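Local coordinates for protein HpcE (Thermus thermophilus, PDB 1WZO) that probably catalyses the isomerisation of 2-hydroxyhepta-2,4-diene-1,7-dioate in the breakdown of homoprotocatechuate, as a member of the fumarylacetoacetate hydrolase family, at residues 43-48 and 203-208; 95-100 and 126-131; 100-105 and 211-216. All coordinates share one frame; numbering follows the deposited sequence.

Contact 1 (43-48 and 203-208); sequences PGKILG and MTLEPY
Met203 meets Leu47 and Lys45 where the loop joining helix 192-200 to strand 210-212 of the fumarylacetoacetate hydrolase (FAH) fold runs past the start of strand 46-50. The Met203 chain is extended as far as SD and bends at its last torsion (chi3 -56°), which brings CE tip to tip with Leu47, 3.9 Å from its CD2. Lys45 slides past the thioether in the opposite direction, its CE 3.6 Å from Met203 SD, and Ile143 of the second subunit packs on Met203. Thr204 offers its backbone: its O accepts, in the carbonyl plane, a hydrogen bond from Lys45 NZ at 2.9 Å, while its hydroxyl bonds to Asp149 of the second subunit. The ammonium group also forms a salt bridge with Asp209, which follows Tyr208. An alanine in place of Lys45 would probably leave the Thr204 carbonyl and the Asp209 carboxylate without their ammonium partner and open a gap beside Met203. Leu205 lays CD2 against Lys45 CE at 4.0 Å. Glu206 is near the same ammonium but too far for a salt bridge, OE1 to Lys45 NZ being 4.1 Å; OE1 accepts a hydrogen bond from a water, which in turn accepts a weak one from Lys45 N. At Tyr208 the backbone makes the bond. Gly44 N donates to Tyr208 O at 2.9 Å, with 162° at the hydrogen, from 55° above the carbonyl plane, and Pro43 CA adds a CA-H...O contact to Tyr208 O at 3.3 Å.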
ATOM      1  N   PRO B  43      -6.125   9.227   1.055  1.00 17.97           N
ATOM      2  CA  PRO B  43      -6.179   9.527   2.487  1.00 16.62           C
ATOM      3  C   PRO B  43      -5.815   8.352   3.385  1.00 18.23           C
ATOM      4  O   PRO B  43      -6.053   7.191   3.039  1.00 18.17           O
ATOM      5  CB  PRO B  43      -7.634   9.954   2.703  1.00 18.41           C
ATOM      6  CG  PRO B  43      -8.081  10.423   1.358  1.00 16.47           C
ATOM      7  CD  PRO B  43      -7.443   9.427   0.429  1.00 17.47           C
ATOM      8  N   GLY B  44      -5.211   8.670   4.525  1.00 17.15           N
ATOM      9  CA  GLY B  44      -4.887   7.660   5.507  1.00 17.40           C
ATOM     10  C   GLY B  44      -6.158   7.672   6.344  1.00 19.00           C
ATOM     11  O   GLY B  44      -7.247   7.516   5.792  1.00 23.81           O
ATOM     12  N   LYS B  45      -6.045   7.888   7.649  1.00 15.30           N
ATOM     13  CA  LYS B  45      -7.229   7.935   8.492  1.00 15.05           C
ATOM     14  C   LYS B  45      -7.839   9.330   8.470  1.00 15.04           C
ATOM     15  O   LYS B  45      -7.130  10.334   8.346  1.00 13.78           O
ATOM     16  CB  LYS B  45      -6.899   7.520   9.930  1.00 15.11           C
ATOM     17  CG  LYS B  45      -5.705   8.224  10.555  1.00 14.55           C
ATOM     18  CD  LYS B  45      -5.497   7.729  11.994  1.00 16.12           C
ATOM     19  CE  LYS B  45      -4.246   8.338  12.643  1.00 12.39           C
ATOM     20  NZ  LYS B  45      -2.990   7.930  11.944  1.00 12.28           N
ATOM     21  N   ILE B  46      -9.160   9.372   8.609  1.00 14.12           N
ATOM     22  CA  ILE B  46      -9.924  10.607   8.572  1.00 12.02           C
ATOM     23  C   ILE B  46     -10.715  10.818   9.851  1.00 13.20           C
ATOM     24  O   ILE B  46     -11.534   9.971  10.227  1.00 13.37           O
ATOM     25  CB  ILE B  46     -10.931  10.571   7.400  1.00 12.85           C
ATOM     26  CG1 ILE B  46     -10.206  10.214   6.097  1.00 14.17           C
ATOM     27  CG2 ILE B  46     -11.645  11.922   7.276  1.00 14.94           C
ATOM     28  CD1 ILE B  46     -11.147   9.779   4.967  1.00 16.46           C
ATOM     29  N   LEU B  47     -10.480  11.948  10.515  1.00 11.78           N
ATOM     30  CA  LEU B  47     -11.210  12.291  11.731  1.00 13.30           C
ATOM     31  C   LEU B  47     -11.973  13.585  11.512  1.00 15.94           C
ATOM     32  O   LEU B  47     -11.476  14.498  10.858  1.00 14.63           O
ATOM     33  CB  LEU B  47     -10.269  12.494  12.918  1.00 14.67           C
ATOM     34  CG  LEU B  47      -9.493  11.288  13.445  1.00 17.91           C
ATOM     35  CD1 LEU B  47      -8.226  11.112  12.627  1.00 20.37           C
ATOM     36  CD2 LEU B  47      -9.134  11.508  14.912  1.00 19.57           C
ATOM     37  N   GLY B  48     -13.177  13.659  12.067  1.00 16.81           N
ATOM     38  CA  GLY B  48     -13.977  14.864  11.941  1.00 18.15           C
ATOM     39  C   GLY B  48     -14.273  15.382  13.336  1.00 19.77           C
ATOM     40  O   GLY B  48     -14.015  14.687  14.327  1.00 16.46           O
ATOM     41  N   MET B 203      -2.655  10.544  19.580  1.00 15.89           N
ATOM     42  CA  MET B 203      -2.705   9.764  18.346  1.00 16.62           C
ATOM     43  C   MET B 203      -1.722  10.295  17.309  1.00 16.86           C
ATOM     44  O   MET B 203      -1.778  11.466  16.949  1.00 17.51           O
ATOM     45  CB  MET B 203      -4.122   9.827  17.765  1.00 17.59           C
ATOM     46  CG  MET B 203      -4.326   9.048  16.472  1.00 19.52           C
ATOM     47  SD  MET B 203      -5.931   9.362  15.703  1.00 21.56           S
ATOM     48  CE  MET B 203      -7.050   8.932  17.031  1.00 19.35           C
ATOM     49  N   THR B 204      -0.837   9.436  16.817  1.00 16.23           N
ATOM     50  CA  THR B 204       0.125   9.857  15.805  1.00 17.71           C
ATOM     51  C   THR B 204      -0.560  10.078  14.455  1.00 17.60           C
ATOM     52  O   THR B 204      -1.190   9.164  13.916  1.00 17.51           O
ATOM     53  CB  THR B 204       1.237   8.804  15.617  1.00 17.96           C
ATOM     54  OG1 THR B 204       1.942   8.635  16.849  1.00 16.77           O
ATOM     55  CG2 THR B 204       2.225   9.252  14.534  1.00 18.71           C
ATOM     56  N   LEU B 205      -0.459  11.291  13.914  1.00 17.50           N
ATOM     57  CA  LEU B 205      -1.056  11.563  12.609  1.00 15.85           C
ATOM     58  C   LEU B 205       0.054  11.401  11.585  1.00 17.11           C
ATOM     59  O   LEU B 205       1.169  11.886  11.779  1.00 16.66           O
ATOM     60  CB  LEU B 205      -1.645  12.978  12.546  1.00 16.02           C
ATOM     61  CG  LEU B 205      -2.796  13.254  13.518  1.00 18.04           C
ATOM     62  CD1 LEU B 205      -3.279  14.686  13.356  1.00 17.00           C
ATOM     63  CD2 LEU B 205      -3.939  12.275  13.259  1.00 18.08           C
ATOM     64  N   GLU B 206      -0.248  10.709  10.496  1.00 16.85           N
ATOM     65  CA  GLU B 206       0.744  10.449   9.466  1.00 17.64           C
ATOM     66  C   GLU B 206       0.440  11.234   8.199  1.00 16.94           C
ATOM     67  O   GLU B 206      -0.683  11.708   8.011  1.00 16.64           O
ATOM     68  CB  GLU B 206       0.760   8.944   9.162  1.00 19.32           C
ATOM     69  CG  GLU B 206       0.865   8.084  10.425  1.00 22.96           C
ATOM     70  CD  GLU B 206       0.687   6.597  10.162  1.00 26.28           C
ATOM     71  OE1 GLU B 206      -0.223   6.224   9.391  1.00 30.40           O
ATOM     72  OE2 GLU B 206       1.443   5.797  10.745  1.00 28.03           O
ATOM     73  N   PRO B 207       1.441  11.390   7.312  1.00 17.85           N
ATOM     74  CA  PRO B 207       1.222  12.125   6.062  1.00 16.00           C
ATOM     75  C   PRO B 207       0.010  11.547   5.328  1.00 16.16           C
ATOM     76  O   PRO B 207      -0.134  10.331   5.214  1.00 17.67           O
ATOM     77  CB  PRO B 207       2.522  11.894   5.294  1.00 16.69           C
ATOM     78  CG  PRO B 207       3.549  11.857   6.402  1.00 18.73           C
ATOM     79  CD  PRO B 207       2.852  10.977   7.440  1.00 18.84           C
ATOM     80  N   TYR B 208      -0.850  12.438   4.850  1.00 15.02           N
ATOM     81  CA  TYR B 208      -2.075  12.105   4.132  1.00 15.63           C
ATOM     82  C   TYR B 208      -3.272  11.760   5.008  1.00 14.31           C
ATOM     83  O   TYR B 208      -4.342  11.418   4.498  1.00 14.96           O
ATOM     84  CB  TYR B 208      -1.816  11.028   3.074  1.00 18.87           C
ATOM     85  CG  TYR B 208      -0.876  11.542   2.005  1.00 21.47           C
ATOM     86  CD1 TYR B 208       0.407  11.016   1.862  1.00 25.11           C
ATOM     87  CD2 TYR B 208      -1.237  12.625   1.202  1.00 21.77           C
ATOM     88  CE1 TYR B 208       1.316  11.563   0.948  1.00 26.74           C
ATOM     89  CE2 TYR B 208      -0.340  13.180   0.287  1.00 26.02           C
ATOM     90  CZ  TYR B 208       0.935  12.645   0.169  1.00 26.54           C
ATOM     91  OH  TYR B 208       1.831  13.195  -0.722  1.00 30.56           O
TER
HETATM   92  O   HOH W   1      -2.896   6.751   8.545  1.00 19.16           O

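Contact 2 (95-100 and 126-131); sequences HYEVEL and ANDLVA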
ATOM      1  N   HIS B  95     -28.414  15.217   5.057  1.00 19.91           N
ATOM      2  CA  HIS B  95     -27.840  16.556   4.934  1.00 20.43           C
ATOM      3  C   HIS B  95     -26.396  16.573   4.454  1.00 21.36           C
ATOM      4  O   HIS B  95     -25.611  15.671   4.769  1.00 18.22           O
ATOM      5  CB  HIS B  95     -27.878  17.258   6.293  1.00 20.90           C
ATOM      6  CG  HIS B  95     -29.257  17.501   6.819  1.00 22.55           C
ATOM      7  ND1 HIS B  95     -29.847  18.747   6.810  1.00 23.27           N
ATOM      8  CD2 HIS B  95     -30.162  16.659   7.371  1.00 22.98           C
ATOM      9  CE1 HIS B  95     -31.057  18.661   7.333  1.00 25.32           C
ATOM     10  NE2 HIS B  95     -31.273  17.405   7.681  1.00 24.41           N
ATOM     11  N   TYR B  96     -26.045  17.609   3.694  1.00 20.61           N
ATOM     12  CA  TYR B  96     -24.670  17.768   3.241  1.00 20.39           C
ATOM     13  C   TYR B  96     -24.028  18.578   4.362  1.00 19.93           C
ATOM     14  O   TYR B  96     -24.731  19.145   5.201  1.00 20.54           O
ATOM     15  CB  TYR B  96     -24.602  18.559   1.918  1.00 22.48           C
ATOM     16  CG  TYR B  96     -24.954  20.036   2.051  1.00 24.68           C
ATOM     17  CD1 TYR B  96     -24.111  20.919   2.732  1.00 26.13           C
ATOM     18  CD2 TYR B  96     -26.168  20.533   1.564  1.00 26.58           C
ATOM     19  CE1 TYR B  96     -24.468  22.256   2.938  1.00 26.91           C
ATOM     20  CE2 TYR B  96     -26.535  21.871   1.764  1.00 26.48           C
ATOM     21  CZ  TYR B  96     -25.683  22.721   2.455  1.00 27.79           C
ATOM     22  OH  TYR B  96     -26.052  24.026   2.697  1.00 27.34           O
ATOM     23  N   GLU B  97     -22.703  18.620   4.394  1.00 19.98           N
ATOM     24  CA  GLU B  97     -21.984  19.409   5.389  1.00 20.64           C
ATOM     25  C   GLU B  97     -20.705  19.911   4.731  1.00 19.61           C
ATOM     26  O   GLU B  97     -19.776  19.138   4.501  1.00 17.30           O
ATOM     27  CB  GLU B  97     -21.648  18.578   6.644  1.00 19.97           C
ATOM     28  CG  GLU B  97     -22.861  18.289   7.533  1.00 21.57           C
ATOM     29  CD  GLU B  97     -22.499  17.762   8.919  1.00 22.90           C
ATOM     30  OE1 GLU B  97     -23.425  17.536   9.729  1.00 23.59           O
ATOM     31  OE2 GLU B  97     -21.301  17.574   9.207  1.00 21.57           O
ATOM     32  N   VAL B  98     -20.659  21.203   4.403  1.00 20.08           N
ATOM     33  CA  VAL B  98     -19.465  21.755   3.770  1.00 18.57           C
ATOM     34  C   VAL B  98     -18.397  22.021   4.826  1.00 18.76           C
ATOM     35  O   VAL B  98     -18.616  22.765   5.783  1.00 19.21           O
ATOM     36  CB  VAL B  98     -19.788  23.058   2.962  1.00 20.72           C
ATOM     37  CG1 VAL B  98     -20.422  24.105   3.860  1.00 20.59           C
ATOM     38  CG2 VAL B  98     -18.522  23.586   2.307  1.00 20.15           C
ATOM     39  N   GLU B  99     -17.237  21.394   4.664  1.00 18.05           N
ATOM     40  CA  GLU B  99     -16.172  21.561   5.641  1.00 18.59           C
ATOM     41  C   GLU B  99     -14.793  21.687   5.034  1.00 16.81           C
ATOM     42  O   GLU B  99     -14.494  21.100   3.990  1.00 16.57           O
ATOM     43  CB  GLU B  99     -16.160  20.373   6.623  1.00 19.47           C
ATOM     44  CG  GLU B  99     -17.542  19.919   7.072  1.00 18.51           C
ATOM     45  CD  GLU B  99     -17.500  18.941   8.241  1.00 19.06           C
ATOM     46  OE1 GLU B  99     -16.401  18.476   8.605  1.00 20.47           O
ATOM     47  OE2 GLU B  99     -18.574  18.638   8.796  1.00 19.91           O
ATOM     48  N   LEU B 100     -13.949  22.469   5.697  1.00 17.02           N
ATOM     49  CA  LEU B 100     -12.572  22.629   5.269  1.00 17.27           C
ATOM     50  C   LEU B 100     -11.873  21.350   5.723  1.00 17.14           C
ATOM     51  O   LEU B 100     -11.983  20.964   6.891  1.00 16.80           O
ATOM     52  CB  LEU B 100     -11.922  23.827   5.967  1.00 17.82           C
ATOM     53  CG  LEU B 100     -10.415  24.009   5.749  1.00 19.65           C
ATOM     54  CD1 LEU B 100     -10.132  24.329   4.282  1.00 18.42           C
ATOM     55  CD2 LEU B 100      -9.902  25.129   6.653  1.00 19.37           C
ATOM     56  N   ALA B 126     -14.540  19.142   1.646  1.00 17.12           N
ATOM     57  CA  ALA B 126     -15.194  17.889   2.004  1.00 17.92           C
ATOM     58  C   ALA B 126     -16.687  18.102   2.179  1.00 18.60           C
ATOM     59  O   ALA B 126     -17.131  19.166   2.611  1.00 17.45           O
ATOM     60  CB  ALA B 126     -14.607  17.331   3.303  1.00 17.09           C
ATOM     61  N   ASN B 127     -17.457  17.087   1.814  1.00 16.34           N
ATOM     62  CA  ASN B 127     -18.897  17.113   1.997  1.00 16.58           C
ATOM     63  C   ASN B 127     -19.123  15.981   3.012  1.00 17.33           C
ATOM     64  O   ASN B 127     -19.203  14.808   2.639  1.00 14.55           O
ATOM     65  CB  ASN B 127     -19.623  16.801   0.689  1.00 15.75           C
ATOM     66  CG  ASN B 127     -21.115  17.011   0.805  1.00 17.08           C
ATOM     67  OD1 ASN B 127     -21.651  17.069   1.913  1.00 16.72           O
ATOM     68  ND2 ASN B 127     -21.798  17.121  -0.335  1.00 18.20           N
ATOM     69  N   ASP B 128     -19.196  16.337   4.293  1.00 16.54           N
ATOM     70  CA  ASP B 128     -19.369  15.354   5.365  1.00 16.72           C
ATOM     71  C   ASP B 128     -20.849  15.049   5.587  1.00 17.18           C
ATOM     72  O   ASP B 128     -21.456  15.496   6.560  1.00 18.42           O
ATOM     73  CB  ASP B 128     -18.705  15.893   6.642  1.00 17.10           C
ATOM     74  CG  ASP B 128     -18.884  14.978   7.834  1.00 20.13           C
ATOM     75  OD1 ASP B 128     -18.864  13.744   7.647  1.00 18.79           O
ATOM     76  OD2 ASP B 128     -19.027  15.496   8.963  1.00 20.77           O
ATOM     77  N   LEU B 129     -21.416  14.276   4.667  1.00 17.39           N
ATOM     78  CA  LEU B 129     -22.830  13.926   4.711  1.00 17.79           C
ATOM     79  C   LEU B 129     -23.257  13.148   5.947  1.00 18.56           C
ATOM     80  O   LEU B 129     -22.461  12.457   6.593  1.00 16.57           O
ATOM     81  CB  LEU B 129     -23.214  13.151   3.442  1.00 17.86           C
ATOM     82  CG  LEU B 129     -23.219  13.971   2.144  1.00 15.85           C
ATOM     83  CD1 LEU B 129     -22.365  13.295   1.073  1.00 14.99           C
ATOM     84  CD2 LEU B 129     -24.655  14.138   1.657  1.00 17.83           C
ATOM     85  N   VAL B 130     -24.531  13.279   6.284  1.00 17.56           N
ATOM     86  CA  VAL B 130     -25.074  12.586   7.435  1.00 18.55           C
ATOM     87  C   VAL B 130     -26.536  12.243   7.198  1.00 19.55           C
ATOM     88  O   VAL B 130     -27.269  13.001   6.556  1.00 19.38           O
ATOM     89  CB  VAL B 130     -24.964  13.448   8.723  1.00 19.79           C
ATOM     90  CG1 VAL B 130     -25.693  14.784   8.533  1.00 19.24           C
ATOM     91  CG2 VAL B 130     -25.576  12.695   9.905  1.00 19.05           C
ATOM     92  N   ALA B 131     -26.943  11.076   7.684  1.00 20.24           N
ATOM     93  CA  ALA B 131     -28.333  10.653   7.580  1.00 21.15           C
ATOM     94  C   ALA B 131     -28.844  10.769   9.013  1.00 21.31           C
ATOM     95  O   ALA B 131     -28.651   9.863   9.832  1.00 19.97           O
ATOM     96  CB  ALA B 131     -28.421   9.220   7.088  1.00 21.21           C
TER
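Glu97, Glu99 and Asp128 bring three carboxylates together over an antiparallel strand pair. Asp128 OD2 lies 3.1 Å from Glu97 OE2 and 3.2 Å from Glu99 OE2, the carboxylate planes of Glu97 and Asp128 standing 84° apart. The trio is consistent with the Glu-Glu-Asp divalent-metal site of FAH-family enzymes; here Lys146 and Lys73 form salt bridges with Asp128. Beneath it the packing is tight and the pairing irregular. Asp128, at the centre of an inverse gamma turn, donates its N to Glu97 O at 2.9 Å, and the side chain of Asn127, CG anti to its backbone N (chi1 -172°), places OD1 to accept from Glu97 N at 3.1 Å. That oxygen also abuts Tyr96 CB at 3.3 Å. Regular hydrogen-bonded pairs flank this break, Glu99 with Ala126 and His95 with Val130. At the His95 end the backbone is equally well bonded, but the side chains touch lightly, His95 CB lying 4.0 Å from Val130 CG1, and His95 and Glu97 are partly exposed. Strand 152-159 continues the sheet beside 126-131, while strand 227-232 of a separate sheet packs on the face bearing Val98 and Asn127.

Contact 3 (100-105 and 211-216); sequences LAVVVG and LLTGTP
Leu100 and Thr213 are joined by two hydrogen bonds to one carbonyl oxygen. Thr213 N donates to Leu100 O at 3.2 Å, nearly along the C=O axis, and Thr213 OG1 donates to the same oxygen at 2.7 Å from a position tilted out of the carbonyl plane. The hydroxyl can do this because OG1 sits between the backbone N and the carbonyl carbon (chi1 58°), turned to the same acceptor as its own amide. Next to it, Val102 and Leu211 form an antiparallel hydrogen-bonded pair: Val102 N to Leu211 O is 2.8 Å and nearly straight, 174° at the hydrogen, and Leu211 N to Val102 O is 2.9 Å. Ala101 CA supplements the first of these with a CA-H...O contact to Leu211 O.

A water continues the polar pattern beyond the paired residues. It donates to Thr213 OG1 at 2.7 Å and to Gly214 O, and accepts from Leu100 N, so the threonine hydroxyl both gives and receives a bond. Gly214 has a positive phi (95°) at which any side chain would collide with the carbonyl oxygen before it. In the FAH fold, this is where strand 210-212, beside strand 94-104, gives way to a loop leading back along Glu97 and Glu99; Thr215 OG1 bonds to Val98 O on the way.

The apolar contacts divide between the two faces of the sheet. On one, Ala101 CB meets Leu212 CD2 at 4.0 Å, with Ala126 of strand 120-131 also against Leu212. On the other, Val102 CB and Leu211 CB lie 4.2 Å apart, and Val102 CG2 meets Thr213 CG2 at 4.0 Å, the two side chains crossing at about a right angle. Helix 192-200 packs over this second face through Val192 on Val102 and through Leu195, Leu196 and Ile199 on Leu211.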
ATOM      1  N   LEU B 100     -13.949  22.469   5.697  1.00 17.02           N
ATOM      2  CA  LEU B 100     -12.572  22.629   5.269  1.00 17.27           C
ATOM      3  C   LEU B 100     -11.873  21.350   5.723  1.00 17.14           C
ATOM      4  O   LEU B 100     -11.983  20.964   6.891  1.00 16.80           O
ATOM      5  CB  LEU B 100     -11.922  23.827   5.967  1.00 17.82           C
ATOM      6  CG  LEU B 100     -10.415  24.009   5.749  1.00 19.65           C
ATOM      7  CD1 LEU B 100     -10.132  24.329   4.282  1.00 18.42           C
ATOM      8  CD2 LEU B 100      -9.902  25.129   6.653  1.00 19.37           C
ATOM      9  N   ALA B 101     -11.178  20.694   4.800  1.00 16.64           N
ATOM     10  CA  ALA B 101     -10.448  19.467   5.101  1.00 17.52           C
ATOM     11  C   ALA B 101      -8.956  19.779   5.128  1.00 18.17           C
ATOM     12  O   ALA B 101      -8.426  20.397   4.203  1.00 19.60           O
ATOM     13  CB  ALA B 101     -10.748  18.405   4.045  1.00 17.36           C
ATOM     14  N   VAL B 102      -8.286  19.354   6.195  1.00 16.90           N
ATOM     15  CA  VAL B 102      -6.860  19.598   6.375  1.00 16.32           C
ATOM     16  C   VAL B 102      -6.070  18.322   6.138  1.00 18.04           C
ATOM     17  O   VAL B 102      -6.367  17.278   6.728  1.00 15.80           O
ATOM     18  CB  VAL B 102      -6.583  20.104   7.804  1.00 17.24           C
ATOM     19  CG1 VAL B 102      -5.109  20.446   7.975  1.00 17.05           C
ATOM     20  CG2 VAL B 102      -7.469  21.312   8.095  1.00 17.68           C
ATOM     21  N   VAL B 103      -5.061  18.409   5.277  1.00 15.17           N
ATOM     22  CA  VAL B 103      -4.235  17.252   4.946  1.00 16.01           C
ATOM     23  C   VAL B 103      -2.873  17.327   5.622  1.00 16.10           C
ATOM     24  O   VAL B 103      -2.114  18.268   5.403  1.00 19.20           O
ATOM     25  CB  VAL B 103      -4.041  17.150   3.421  1.00 15.87           C
ATOM     26  CG1 VAL B 103      -3.342  15.838   3.062  1.00 16.20           C
ATOM     27  CG2 VAL B 103      -5.398  17.252   2.725  1.00 14.98           C
ATOM     28  N   VAL B 104      -2.569  16.326   6.443  1.00 15.08           N
ATOM     29  CA  VAL B 104      -1.304  16.262   7.168  1.00 16.88           C
ATOM     30  C   VAL B 104      -0.142  15.970   6.219  1.00 16.73           C
ATOM     31  O   VAL B 104      -0.247  15.102   5.356  1.00 18.03           O
ATOM     32  CB  VAL B 104      -1.363  15.173   8.269  1.00 14.97           C
ATOM     33  CG1 VAL B 104      -0.028  15.059   8.970  1.00 14.90           C
ATOM     34  CG2 VAL B 104      -2.455  15.527   9.283  1.00 17.34           C
ATOM     35  N   GLY B 105       0.963  16.698   6.390  1.00 17.31           N
ATOM     36  CA  GLY B 105       2.123  16.512   5.529  1.00 17.50           C
ATOM     37  C   GLY B 105       3.334  15.864   6.177  1.00 19.02           C
ATOM     38  O   GLY B 105       4.205  15.327   5.482  1.00 18.79           O
ATOM     39  N   LEU B 211      -8.149  15.762   8.471  1.00 16.37           N
ATOM     40  CA  LEU B 211      -8.945  16.319   9.552  1.00 15.64           C
ATOM     41  C   LEU B 211     -10.081  17.124   8.947  1.00 16.69           C
ATOM     42  O   LEU B 211      -9.845  18.027   8.136  1.00 17.49           O
ATOM     43  CB  LEU B 211      -8.089  17.232  10.440  1.00 17.52           C
ATOM     44  CG  LEU B 211      -8.839  18.117  11.446  1.00 16.74           C
ATOM     45  CD1 LEU B 211      -9.550  17.255  12.484  1.00 16.38           C
ATOM     46  CD2 LEU B 211      -7.848  19.059  12.123  1.00 15.55           C
ATOM     47  N   LEU B 212     -11.312  16.777   9.317  1.00 14.41           N
ATOM     48  CA  LEU B 212     -12.500  17.485   8.853  1.00 15.50           C
ATOM     49  C   LEU B 212     -12.793  18.447   9.996  1.00 17.19           C
ATOM     50  O   LEU B 212     -12.915  18.035  11.151  1.00 18.32           O
ATOM     51  CB  LEU B 212     -13.663  16.510   8.646  1.00 15.32           C
ATOM     52  CG  LEU B 212     -13.372  15.369   7.663  1.00 16.23           C
ATOM     53  CD1 LEU B 212     -14.601  14.478   7.530  1.00 17.39           C
ATOM     54  CD2 LEU B 212     -12.969  15.945   6.308  1.00 17.43           C
ATOM     55  N   THR B 213     -12.922  19.728   9.675  1.00 16.65           N
ATOM     56  CA  THR B 213     -13.102  20.741  10.703  1.00 16.55           C
ATOM     57  C   THR B 213     -14.508  21.149  11.128  1.00 16.47           C
ATOM     58  O   THR B 213     -14.667  22.063  11.935  1.00 17.99           O
ATOM     59  CB  THR B 213     -12.292  21.992  10.315  1.00 17.67           C
ATOM     60  OG1 THR B 213     -12.718  22.457   9.027  1.00 16.63           O
ATOM     61  CG2 THR B 213     -10.799  21.640  10.244  1.00 15.97           C
ATOM     62  N   GLY B 214     -15.522  20.477  10.605  1.00 17.61           N
ATOM     63  CA  GLY B 214     -16.884  20.797  10.998  1.00 18.59           C
ATOM     64  C   GLY B 214     -17.593  21.756  10.065  1.00 20.41           C
ATOM     65  O   GLY B 214     -17.033  22.184   9.054  1.00 20.04           O
ATOM     66  N   THR B 215     -18.829  22.101  10.413  1.00 21.50           N
ATOM     67  CA  THR B 215     -19.622  23.006   9.590  1.00 23.63           C
ATOM     68  C   THR B 215     -20.695  23.711  10.415  1.00 24.21           C
ATOM     69  O   THR B 215     -21.144  23.198  11.443  1.00 22.51           O
ATOM     70  CB  THR B 215     -20.327  22.234   8.447  1.00 24.04           C
ATOM     71  OG1 THR B 215     -20.678  23.135   7.393  1.00 23.56           O
ATOM     72  CG2 THR B 215     -21.595  21.555   8.960  1.00 24.49           C
ATOM     73  N   PRO B 216     -21.108  24.913   9.984  1.00 25.93           N
ATOM     74  CA  PRO B 216     -22.148  25.648  10.716  1.00 26.80           C
ATOM     75  C   PRO B 216     -23.517  25.111  10.295  1.00 27.03           C
ATOM     76  O   PRO B 216     -23.667  24.610   9.183  1.00 25.15           O
ATOM     77  CB  PRO B 216     -21.928  27.088  10.263  1.00 26.83           C
ATOM     78  CG  PRO B 216     -21.466  26.915   8.850  1.00 27.65           C
ATOM     79  CD  PRO B 216     -20.482  25.767   8.961  1.00 25.84           C
TER
HETATM   80  O   HOH W   2     -14.982  23.771   8.426  1.00 16.92           O

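In the fold
Contacts 2 and 3 are buried and share Leu100 on strand 94-104, which pairs with strand 120-131 in one and strand 210-212 in the other. Contact 1 is only partly buried and reaches neighbouring subunits; its loop leads into strand 210-212, which lies beside strand 46-50, and a probable hydrogen bond from Leu212 N to Leu47 O links it to contact 3. Contacts 1 and 2 do not touch, their centres lying about 18 Å apart. Chemistry follows place: at the periphery a lysine is gripped by loop carbonyl and carboxylate, whereas contacts 2 and 3 rest on backbone pairing, to which contact 2 adds converging carboxylates and contact 3 aliphatic packing, Thr215 and Gly214 touching the acidic strand.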